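Local coordinates for protein oxidase/hydroxylase (Streptomyces hygroscopicus subsp. hygroscopicus, PDB 4XCB) that probably works as a 2-oxoglutarate-dependent dioxygenase of the phytanoyl-CoA dioxygenase family, and binds nickel, 2-oxoglutarate and hygromycin B in a double-stranded beta-helix, at residues Phe20-Gly25 with Val193-Gly198; Leu102-Gly107 with Ser181-Gly186; Ser146-Pro151 with Gly218-Thr223; Asp153-Tyr158 with Gly210-Leu215. All blocks are in the same frame, centred on the assembly; numbering follows the deposited sequence.

Interaction 1. Residues Phe20-Gly25 with Val193-Gly198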
# COMPACT_ATOMS: atom_id res chain seq x y z
N PHE A 20 17.41 7.89 0.70
CA PHE A 20 18.21 9.08 0.94
C PHE A 20 18.73 9.61 -0.37
O PHE A 20 18.56 8.98 -1.42
CB PHE A 20 19.35 8.81 1.92
CG PHE A 20 20.44 7.94 1.38
CD1 PHE A 20 20.27 6.57 1.27
CD2 PHE A 20 21.64 8.50 1.00
CE1 PHE A 20 21.30 5.77 0.78
CE2 PHE A 20 22.67 7.70 0.51
CZ PHE A 20 22.49 6.34 0.40
N LEU A 21 19.32 10.79 -0.32
CA LEU A 21 19.89 11.41 -1.51
C LEU A 21 21.04 12.29 -1.09
O LEU A 21 20.89 13.16 -0.21
CB LEU A 21 18.83 12.19 -2.29
CG LEU A 21 19.42 12.85 -3.52
CD1 LEU A 21 19.71 11.80 -4.62
CD2 LEU A 21 18.51 13.96 -4.03
N VAL A 22 22.21 12.06 -1.68
CA VAL A 22 23.35 12.91 -1.43
C VAL A 22 23.37 13.99 -2.50
O VAL A 22 23.41 13.68 -3.71
CB VAL A 22 24.68 12.14 -1.44
CG1 VAL A 22 25.84 13.12 -1.51
CG2 VAL A 22 24.78 11.27 -0.19
N ILE A 23 23.29 15.24 -2.06
CA ILE A 23 23.32 16.37 -2.97
C ILE A 23 24.67 17.04 -2.78
O ILE A 23 24.93 17.63 -1.74
CB ILE A 23 22.17 17.36 -2.70
CG1 ILE A 23 20.83 16.61 -2.59
CG2 ILE A 23 22.10 18.39 -3.81
CD1 ILE A 23 19.63 17.52 -2.42
N PRO A 24 25.55 16.90 -3.78
CA PRO A 24 26.92 17.38 -3.59
C PRO A 24 27.08 18.90 -3.71
O PRO A 24 26.40 19.55 -4.51
CB PRO A 24 27.69 16.68 -4.71
CG PRO A 24 26.68 16.52 -5.79
CD PRO A 24 25.38 16.24 -5.08
N GLY A 25 27.99 19.44 -2.90
CA GLY A 25 28.42 20.82 -3.04
C GLY A 25 27.35 21.89 -2.88
O GLY A 25 27.42 22.92 -3.54
N VAL A 193 28.28 5.44 2.91
CA VAL A 193 28.11 6.63 2.09
C VAL A 193 29.20 7.63 2.43
O VAL A 193 29.38 7.98 3.60
CB VAL A 193 26.74 7.30 2.33
CG1 VAL A 193 26.64 8.59 1.51
CG2 VAL A 193 25.61 6.36 1.99
N PHE A 194 29.92 8.10 1.42
CA PHE A 194 31.00 9.04 1.65
C PHE A 194 30.59 10.43 1.20
O PHE A 194 29.85 10.58 0.23
CB PHE A 194 32.26 8.56 0.93
CG PHE A 194 32.63 7.15 1.28
CD1 PHE A 194 32.79 6.80 2.61
CD2 PHE A 194 32.74 6.18 0.31
CE1 PHE A 194 33.10 5.50 2.97
CE2 PHE A 194 33.05 4.87 0.66
CZ PHE A 194 33.23 4.53 1.99
N VAL A 195 31.02 11.44 1.94
CA VAL A 195 30.59 12.81 1.64
C VAL A 195 31.74 13.79 1.75
O VAL A 195 32.75 13.51 2.39
CB VAL A 195 29.45 13.27 2.60
CG1 VAL A 195 28.16 12.52 2.30
CG2 VAL A 195 29.85 13.11 4.05
N ARG A 196 31.55 14.96 1.14
CA ARG A 196 32.50 16.07 1.26
C ARG A 196 31.86 17.19 2.04
O ARG A 196 30.63 17.28 2.11
CB ARG A 196 32.94 16.56 -0.12
CG ARG A 196 33.76 15.54 -0.88
CD ARG A 196 35.15 15.39 -0.29
NE ARG A 196 36.02 14.69 -1.23
CZ ARG A 196 37.34 14.52 -1.07
NH1 ARG A 196 37.96 15.00 -0.00
NH2 ARG A 196 38.03 13.86 -2.00
N SER A 197 32.70 18.02 2.67
CA SER A 197 32.24 19.20 3.38
C SER A 197 31.41 20.07 2.43
O SER A 197 31.85 20.38 1.33
CB SER A 197 33.45 19.96 3.95
OG SER A 197 33.05 21.12 4.64
N GLY A 198 30.19 20.42 2.85
CA GLY A 198 29.31 21.21 2.01
C GLY A 198 28.24 20.41 1.29
O GLY A 198 27.31 20.98 0.70
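Val193 forms the tight end of this contact by giving each methyl a partner on strand 20-23. Its CG2 meets the Phe20 ring tip to tip, 3.5 Å from CZ. The ring gets there with CG of Phe20 in the crowded position between backbone N and carbonyl carbon (chi1 70°). The other methyl, CG1 of Val193, lies 3.7 Å from Val22 CG2. An alanine at Val193 would lack both methyls and would probably leave the Phe20 tip and the Val22 branch poorly packed. Tyr158, whose ring meets that of Phe20, enlarges the apolar cluster.

Farther along, the packing slackens. Val195 CG1 stands 4.4 Å from Val22 CG2, and at the solvent side backbone alone meets backbone, with Gly25 C 3.7 Å from Gly198 O. Gly25 is exposed, and its N bonds to Asp199 OD1. No hydrogen bond crosses between the segments: Leu21 and Ile23 pair instead with Leu202 and Val200 of the adjacent strand 200-204. The edge strand of the larger sheet is therefore joined to the loop leaving the smaller sheet by apolar fit, not by backbone pairing.

Interaction 2. Residues Leu102-Gly107 with Ser181-Gly186. With NI (nickel (II) ion), chain E; HY0 (hygromycin b variant), chain G; AKG (2-oxoglutaric acid), chain F.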
# COMPACT_ATOMS: atom_id res chain seq x y z
N LEU A 102 27.85 5.59 15.96
CA LEU A 102 26.40 5.77 16.08
C LEU A 102 25.71 4.51 15.59
O LEU A 102 25.72 4.20 14.39
CB LEU A 102 25.93 7.00 15.29
CG LEU A 102 24.50 7.46 15.52
CD1 LEU A 102 24.30 7.78 16.98
CD2 LEU A 102 24.21 8.68 14.68
N TYR A 103 25.13 3.78 16.53
CA TYR A 103 24.53 2.49 16.21
C TYR A 103 23.26 2.67 15.38
O TYR A 103 22.68 3.75 15.38
CB TYR A 103 24.23 1.71 17.49
CG TYR A 103 25.45 1.37 18.31
CD1 TYR A 103 26.63 0.98 17.69
CD2 TYR A 103 25.44 1.45 19.69
CE1 TYR A 103 27.75 0.67 18.43
CE2 TYR A 103 26.56 1.14 20.44
CZ TYR A 103 27.71 0.75 19.79
OH TYR A 103 28.84 0.44 20.52
N LEU A 104 22.85 1.61 14.69
CA LEU A 104 21.70 1.68 13.79
C LEU A 104 20.42 2.11 14.50
O LEU A 104 20.15 1.76 15.65
CB LEU A 104 21.46 0.33 13.11
CG LEU A 104 22.58 -0.09 12.17
CD1 LEU A 104 22.18 -1.37 11.41
CD2 LEU A 104 22.95 1.06 11.22
N HIS A 105 19.63 2.89 13.77
CA HIS A 105 18.32 3.33 14.25
C HIS A 105 17.43 3.56 13.05
O HIS A 105 17.92 3.63 11.93
CB HIS A 105 18.42 4.61 15.10
CG HIS A 105 19.27 5.69 14.49
ND1 HIS A 105 20.65 5.70 14.58
CD2 HIS A 105 18.93 6.81 13.80
CE1 HIS A 105 21.12 6.78 13.97
NE2 HIS A 105 20.10 7.46 13.49
N GLY A 106 16.13 3.70 13.28
CA GLY A 106 15.19 3.77 12.17
C GLY A 106 14.85 2.37 11.69
O GLY A 106 15.15 1.39 12.36
N GLY A 107 14.26 2.28 10.51
CA GLY A 107 13.77 1.02 9.98
C GLY A 107 12.24 1.01 9.95
O GLY A 107 11.58 1.28 10.96
N SER A 181 26.90 -4.52 17.44
CA SER A 181 26.29 -3.67 16.42
C SER A 181 26.71 -4.04 15.01
O SER A 181 27.87 -4.34 14.76
CB SER A 181 26.62 -2.20 16.65
OG SER A 181 26.34 -1.45 15.47
N LEU A 182 25.75 -3.99 14.10
CA LEU A 182 26.01 -4.27 12.70
C LEU A 182 27.00 -3.28 12.09
O LEU A 182 27.63 -3.59 11.09
CB LEU A 182 24.70 -4.27 11.91
CG LEU A 182 23.76 -5.44 12.22
CD1 LEU A 182 22.43 -5.28 11.50
CD2 LEU A 182 24.41 -6.75 11.82
N VAL A 183 27.13 -2.08 12.68
CA VAL A 183 28.08 -1.11 12.09
C VAL A 183 29.50 -1.54 12.41
O VAL A 183 30.44 -1.10 11.76
CB VAL A 183 27.87 0.35 12.58
CG1 VAL A 183 26.40 0.75 12.48
CG2 VAL A 183 28.38 0.55 13.99
N ASP A 184 29.66 -2.41 13.41
CA ASP A 184 30.97 -2.97 13.74
C ASP A 184 31.21 -4.32 13.07
O ASP A 184 32.31 -4.58 12.57
CB ASP A 184 31.12 -3.14 15.25
CG ASP A 184 31.36 -1.83 15.97
OD1 ASP A 184 32.07 -0.97 15.41
OD2 ASP A 184 30.83 -1.66 17.09
N SER A 185 30.20 -5.18 13.06
CA SER A 185 30.37 -6.53 12.54
C SER A 185 30.13 -6.60 11.03
O SER A 185 30.63 -7.49 10.35
CB SER A 185 29.42 -7.50 13.25
OG SER A 185 28.07 -7.28 12.85
N GLY A 186 29.36 -5.65 10.51
CA GLY A 186 28.95 -5.69 9.13
C GLY A 186 27.66 -6.47 8.96
O GLY A 186 27.22 -7.18 9.87
NI NI E . 19.81 9.21 12.31
C1 HY0 G . 15.99 6.34 21.40
C2 HY0 G . 15.93 5.34 22.53
C3 HY0 G . 16.32 6.01 23.84
C4 HY0 G . 17.73 6.60 23.74
C5 HY0 G . 17.86 7.53 22.53
C6 HY0 G . 17.39 6.90 21.26
N7 HY0 G . 14.61 4.84 22.62
O8 HY0 G . 15.66 5.66 20.21
N9 HY0 G . 18.01 7.32 24.93
C10 HY0 G . 18.40 6.38 25.97
O11 HY0 G . 19.22 7.86 22.38
C12 HY0 G . 17.65 8.50 17.90
C13 HY0 G . 17.97 7.54 19.01
O14 HY0 G . 19.35 7.39 19.25
C15 HY0 G . 20.00 6.92 18.10
C16 HY0 G . 20.07 8.06 17.14
C17 HY0 G . 18.58 8.46 16.77
O18 HY0 G . 17.36 7.94 20.24
C19 HY0 G . 21.40 6.45 18.49
O20 HY0 G . 21.27 5.24 19.24
O21 HY0 G . 20.71 9.14 17.72
O22 HY0 G . 18.60 9.69 16.18
C23 HY0 G . 17.68 10.51 16.92
C24 HY0 G . 18.18 11.91 16.94
C25 HY0 G . 17.09 12.85 17.41
C26 HY0 G . 15.82 12.67 16.61
C27 HY0 G . 15.40 11.25 16.71
O28 HY0 G . 16.45 10.44 16.23
O29 HY0 G . 17.56 9.93 18.28
O30 HY0 G . 19.28 12.06 17.85
O31 HY0 G . 17.57 14.17 17.34
O32 HY0 G . 16.01 13.02 15.23
C33 HY0 G . 14.15 10.98 15.85
C34 HY0 G . 13.45 9.74 16.35
O35 HY0 G . 12.75 9.99 17.55
N36 HY0 G . 14.57 10.74 14.52
C1 AKG F . 21.40 11.21 13.33
O1 AKG F . 20.27 10.68 13.61
O2 AKG F . 21.80 12.24 13.94
C2 AKG F . 22.26 10.59 12.27
O5 AKG F . 21.79 9.67 11.62
C3 AKG F . 23.68 11.09 12.05
C4 AKG F . 24.24 10.78 10.69
C5 AKG F . 25.73 11.06 10.66
O3 AKG F . 26.37 10.99 9.57
O4 AKG F . 26.33 11.36 11.73
O HOH W 1 19.31 11.03 11.01
O HOH W 2 17.91 9.53 12.90
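Neighbouring side chains of strand 102-105 turn two against helix 182-185 and two into the active site. The Tyr103 ring comes obliquely upon Ser181, with CD1 3.3 Å from Ser181 OG, while Val183 CG2 and Asp184 OD2 lie at its edge. Ser181 is the helix N-cap: its OG accepts from Val183 N at 3.0 Å and also bonds to Glu256; Asp184 is salt-bridged to Arg213. A serine in place of Tyr103 would lack the ring and would probably leave the helix start less well packed. Leu104 points toward the helix: its side chain crosses that of Leu182 at about a right angle, CD1 3.9 Å from Leu182 CB, and runs in the opposite direction past Val183, CD2 3.7 Å from CG1.

Leu102 points away, its CD1 3.5 Å from hygromycin C19 and its CD2 3.6 Å from 2-oxoglutarate C3. His105 presents one ring face to the hygromycin, centred under C16. Its ND1 donates to Tyr103 O at 2.9 Å, close to the ring plane, which fixes the ring rotation and directs NE2 at nickel, 2.1 Å away. Nickel, which also binds His209, two 2-oxoglutarate oxygens and two waters, sits at the iron site; Glu205, an iron ligand of this protein, does not bind it here. His105 and His209 are the two histidines of the two-His-one-carboxylate facial triad of double-stranded beta-helix oxygenases.

Interaction 3. Residues Ser146-Pro151 with Gly218-Thr223. With AKG (2-oxoglutaric acid), chain F.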
# COMPACT_ATOMS: atom_id res chain seq x y z
N SER A 146 32.53 18.46 7.38
CA SER A 146 33.86 17.87 7.25
C SER A 146 33.81 16.75 6.22
O SER A 146 32.73 16.28 5.87
CB SER A 146 34.38 17.35 8.60
OG SER A 146 33.56 16.32 9.12
N ASP A 147 34.98 16.35 5.73
CA ASP A 147 35.07 15.28 4.75
C ASP A 147 35.03 13.93 5.45
O ASP A 147 35.71 13.72 6.46
CB ASP A 147 36.36 15.38 3.94
CG ASP A 147 36.38 16.57 3.01
OD1 ASP A 147 37.47 16.82 2.44
OD2 ASP A 147 35.35 17.24 2.83
N ILE A 148 34.24 13.02 4.90
CA ILE A 148 34.13 11.67 5.42
C ILE A 148 34.29 10.74 4.22
O ILE A 148 33.35 10.51 3.45
CB ILE A 148 32.77 11.46 6.16
CG1 ILE A 148 32.58 12.52 7.24
CG2 ILE A 148 32.73 10.06 6.76
CD1 ILE A 148 31.20 12.51 7.89
N GLN A 149 35.50 10.22 4.03
CA GLN A 149 35.82 9.55 2.78
C GLN A 149 36.22 8.08 2.95
O GLN A 149 36.58 7.41 1.98
CB GLN A 149 36.94 10.31 2.06
CG GLN A 149 36.49 11.64 1.48
CD GLN A 149 35.50 11.48 0.33
OE1 GLN A 149 35.86 11.01 -0.74
NE2 GLN A 149 34.25 11.88 0.56
N SER A 150 36.15 7.59 4.17
CA SER A 150 36.44 6.18 4.43
C SER A 150 35.57 5.70 5.57
O SER A 150 35.05 6.51 6.33
CB SER A 150 37.91 5.98 4.76
OG SER A 150 38.21 6.53 6.03
N PRO A 151 35.41 4.38 5.71
CA PRO A 151 34.73 3.86 6.90
C PRO A 151 35.33 4.38 8.20
O PRO A 151 34.60 4.73 9.12
CB PRO A 151 34.92 2.35 6.76
CG PRO A 151 34.91 2.14 5.30
CD PRO A 151 35.65 3.32 4.72
N GLY A 218 41.04 14.41 13.85
CA GLY A 218 40.28 15.51 13.29
C GLY A 218 38.81 15.36 13.62
O GLY A 218 38.29 14.25 13.61
N ASP A 219 38.15 16.47 13.92
CA ASP A 219 36.73 16.43 14.29
C ASP A 219 35.82 16.06 13.13
O ASP A 219 35.98 16.56 12.02
CB ASP A 219 36.27 17.78 14.84
CG ASP A 219 36.81 18.07 16.22
OD1 ASP A 219 36.42 19.11 16.80
OD2 ASP A 219 37.61 17.25 16.72
N ARG A 220 34.85 15.21 13.42
CA ARG A 220 33.80 14.90 12.46
C ARG A 220 32.63 15.80 12.82
O ARG A 220 32.21 15.83 13.97
CB ARG A 220 33.41 13.43 12.52
CG ARG A 220 32.35 12.98 11.53
CD ARG A 220 31.81 11.61 11.97
NE ARG A 220 31.03 10.94 10.93
CZ ARG A 220 29.74 11.14 10.73
NH1 ARG A 220 29.09 12.03 11.48
NH2 ARG A 220 29.10 10.47 9.77
N LEU A 221 32.11 16.54 11.84
CA LEU A 221 31.20 17.64 12.15
C LEU A 221 30.04 17.76 11.16
O LEU A 221 30.23 17.70 9.95
CB LEU A 221 31.97 18.96 12.18
CG LEU A 221 31.25 20.14 12.85
CD1 LEU A 221 30.99 19.84 14.32
CD2 LEU A 221 32.08 21.40 12.71
N LEU A 222 28.83 17.93 11.68
CA LEU A 222 27.70 18.17 10.81
C LEU A 222 26.57 18.83 11.57
O LEU A 222 26.58 18.86 12.80
CB LEU A 222 27.19 16.87 10.18
CG LEU A 222 26.30 16.00 11.07
CD1 LEU A 222 25.66 14.90 10.25
CD2 LEU A 222 27.07 15.41 12.22
N THR A 223 25.62 19.37 10.82
CA THR A 223 24.40 19.92 11.40
C THR A 223 23.20 19.26 10.73
O THR A 223 23.20 19.03 9.53
CB THR A 223 24.34 21.44 11.22
OG1 THR A 223 24.42 21.76 9.83
CG2 THR A 223 25.51 22.10 11.95
C1 AKG F . 21.40 11.21 13.33
O1 AKG F . 20.27 10.68 13.61
O2 AKG F . 21.80 12.24 13.94
C2 AKG F . 22.26 10.59 12.27
O5 AKG F . 21.79 9.67 11.62
C3 AKG F . 23.68 11.09 12.05
C4 AKG F . 24.24 10.78 10.69
C5 AKG F . 25.73 11.06 10.66
O3 AKG F . 26.37 10.99 9.57
O4 AKG F . 26.33 11.36 11.73
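In this double-stranded beta-helix, the loop that follows strand 139-144 folds against the start of strand 220-229, where Arg220 binds the distal carboxylate of 2-oxoglutarate. One hydrogen bond joins the two segments: Leu221 N donates to Ser146 OG over 3.1 Å at a fairly straight 157°. Ser146 holds OG in the crowded position between its backbone N and carbonyl carbon (chi1 62°), and the bond lies next to the backbone pairing of Leu221 with Leu145.

The charged contact is two-pronged. Arg220, extended from CG to NE, sends NH2 to O3 of 2-oxoglutarate at 2.8 Å, almost straight (172°), and NH1 to O4 at 2.9 Å on a more bent path. O3 lies in the guanidinium plane; paired charges of this kind would probably strengthen the grip. At the exposed end, Asp219 forms a salt bridge with Arg95.

Apolar packing lines the arginine and its ligand. Leu222 CD1 lies 3.9 Å from C5 of the same carboxylate. Ile148 crosses Arg220 at about a right angle and lays its terminal methyl over one guanidinium face, offset toward the rim, with CD1 3.4 Å from Arg220 NE.

Interaction 4. Residues Asp153-Tyr158 with Gly210-Leu215. With AKG (2-oxoglutaric acid), chain F.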
# COMPACT_ATOMS: atom_id res chain seq x y z
N ASP A 153 36.62 7.11 8.89
CA ASP A 153 36.19 8.48 9.19
C ASP A 153 34.83 8.49 9.91
O ASP A 153 34.34 9.54 10.32
CB ASP A 153 36.10 9.32 7.91
CG ASP A 153 37.45 9.85 7.45
OD1 ASP A 153 38.36 9.98 8.30
OD2 ASP A 153 37.59 10.16 6.25
N GLY A 154 34.23 7.31 10.05
CA GLY A 154 32.91 7.21 10.64
C GLY A 154 31.84 7.48 9.61
O GLY A 154 30.91 8.26 9.83
N SER A 155 31.96 6.84 8.45
CA SER A 155 31.01 7.09 7.39
C SER A 155 29.60 6.71 7.80
O SER A 155 29.38 5.75 8.53
CB SER A 155 31.39 6.33 6.12
OG SER A 155 31.41 4.92 6.34
N PHE A 156 28.66 7.52 7.34
CA PHE A 156 27.25 7.18 7.34
C PHE A 156 27.09 5.79 6.74
O PHE A 156 27.77 5.44 5.77
CB PHE A 156 26.48 8.23 6.54
CG PHE A 156 25.00 8.02 6.48
CD1 PHE A 156 24.45 7.20 5.52
CD2 PHE A 156 24.17 8.69 7.36
CE1 PHE A 156 23.09 7.02 5.44
CE2 PHE A 156 22.80 8.52 7.29
CZ PHE A 156 22.26 7.69 6.34
N CYS A 157 26.23 4.98 7.35
CA CYS A 157 25.90 3.69 6.76
C CYS A 157 24.42 3.40 6.93
O CYS A 157 23.76 3.96 7.82
CB CYS A 157 26.74 2.55 7.37
SG CYS A 157 26.71 2.36 9.14
N TYR A 158 23.90 2.52 6.09
CA TYR A 158 22.48 2.24 6.06
C TYR A 158 22.22 0.81 5.61
O TYR A 158 23.03 0.21 4.88
CB TYR A 158 21.76 3.22 5.13
CG TYR A 158 22.18 3.04 3.70
CD1 TYR A 158 23.39 3.57 3.25
CD2 TYR A 158 21.43 2.28 2.81
CE1 TYR A 158 23.81 3.38 1.95
CE2 TYR A 158 21.84 2.09 1.50
CZ TYR A 158 23.04 2.64 1.08
OH TYR A 158 23.48 2.47 -0.21
N GLY A 210 23.03 4.63 10.48
CA GLY A 210 23.88 4.99 11.59
C GLY A 210 25.21 5.39 11.01
O GLY A 210 25.27 5.82 9.86
N THR A 211 26.28 5.26 11.78
CA THR A 211 27.60 5.44 11.19
C THR A 211 28.58 4.42 11.71
O THR A 211 28.39 3.84 12.77
CB THR A 211 28.20 6.83 11.49
OG1 THR A 211 28.85 6.81 12.76
CG2 THR A 211 27.12 7.91 11.47
N ARG A 212 29.64 4.22 10.94
CA ARG A 212 30.74 3.38 11.38
C ARG A 212 31.46 4.03 12.55
O ARG A 212 31.29 5.21 12.85
CB ARG A 212 31.73 3.15 10.25
CG ARG A 212 31.11 2.61 9.00
CD ARG A 212 30.64 1.19 9.18
NE ARG A 212 30.43 0.55 7.88
CZ ARG A 212 30.08 -0.72 7.73
NH1 ARG A 212 29.88 -1.48 8.80
NH2 ARG A 212 29.92 -1.23 6.52
N ARG A 213 32.28 3.23 13.21
CA ARG A 213 33.11 3.73 14.29
C ARG A 213 34.23 4.59 13.71
O ARG A 213 34.89 4.20 12.74
CB ARG A 213 33.68 2.55 15.08
CG ARG A 213 34.33 2.91 16.38
CD ARG A 213 34.67 1.65 17.15
NE ARG A 213 33.46 0.88 17.44
CZ ARG A 213 32.70 1.08 18.51
NH1 ARG A 213 33.02 2.02 19.39
NH2 ARG A 213 31.61 0.34 18.71
N LYS A 214 34.43 5.77 14.28
CA LYS A 214 35.46 6.68 13.79
C LYS A 214 36.80 6.37 14.44
O LYS A 214 36.89 6.28 15.66
CB LYS A 214 35.07 8.14 14.07
CG LYS A 214 36.14 9.17 13.75
CD LYS A 214 35.57 10.57 13.86
CE LYS A 214 36.66 11.64 13.88
NZ LYS A 214 37.49 11.65 12.64
N LEU A 215 37.84 6.23 13.61
CA LEU A 215 39.18 5.90 14.08
C LEU A 215 40.16 7.04 13.86
O LEU A 215 41.23 7.10 14.49
CB LEU A 215 39.69 4.64 13.39
CG LEU A 215 38.79 3.41 13.54
CD1 LEU A 215 39.41 2.19 12.90
CD2 LEU A 215 38.47 3.18 15.01
C1 AKG F . 21.40 11.21 13.33
O1 AKG F . 20.27 10.68 13.61
O2 AKG F . 21.80 12.24 13.94
C2 AKG F . 22.26 10.59 12.27
O5 AKG F . 21.79 9.67 11.62
C3 AKG F . 23.68 11.09 12.05
C4 AKG F . 24.24 10.78 10.69
C5 AKG F . 25.73 11.06 10.66
O3 AKG F . 26.37 10.99 9.57
O4 AKG F . 26.33 11.36 11.73
O HOH W 3 35.60 11.82 10.51
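Lys214 NZ is the best-held polar atom, gripped by three partners: Thr216 O, Gly218 O and a water 2.9 Å away. The same water donates to Asp153 O at 2.6 Å, so it ties the two segments together. The lysine chain runs extended past the Asp153 carbonyl and bends only at its end (chi4 61°). Asp153 OD1, itself bonded to Thr216 OG1, is near enough that its charge would probably help to stabilise the ammonium.

Beyond this end the backbones pair antiparallel. Cys157 and Gly210 form a hydrogen-bonded pair: Cys157 N reaches Gly210 O at 2.8 Å, nearly straight (173°) but from above the carbonyl plane, and Gly210 N returns to Cys157 O at 2.8 Å. Phe156 and Thr211 make the non-hydrogen-bonded pair, and Arg212 N then donates to Ser155 O at 2.9 Å. A CB at Gly154 would press on Lys214 CB and, at these backbone angles, on the carbonyl O of Asp153, so glycine is called for.

Phe156 and Thr211 line the 2-oxoglutarate pocket. The two branches of Thr211 part: CG2 meets C5 of the ligand at 3.5 Å, and OG1 donates to Arg212 O at 2.9 Å. Phe156 turns its ring edge to C4. Arg212 lays a guanidinium face over Cys157 CB. Thr211 OG1 also bonds to Arg96, and Arg212 bridges to Asp192.

This antiparallel pair belongs to the smaller sheet of the double-stranded beta-helix, with strand 156-159 running between 209-211 and 190-193, Phe156 packed on Leu201 and Leu203 of strand 200-204, and Arg212 NH1 bonded to Val183 O in helix 182-185.

Interaction 1 is partly buried and reaches the surface; interactions 2, 3 and 4 are buried and all touch 2-oxoglutarate. Interactions 2 and 4 use neighbouring strands of the smaller sheet, joined by Leu102 O and Thr211 N, whereas strands 20-23 and 220-229 of interactions 1 and 3 belong to the larger one. The chemistry differs accordingly: apolar fit without hydrogen bonds in interaction 1, side-chain packing behind a metal ligand in interaction 2, one side-chain hydrogen bond and a carboxylate grip in interaction 3, backbone pairing in interaction 4. Interaction 1 still meets interaction 3 through Ser197 and Asp147, and interaction 4 through Val193 and Phe156.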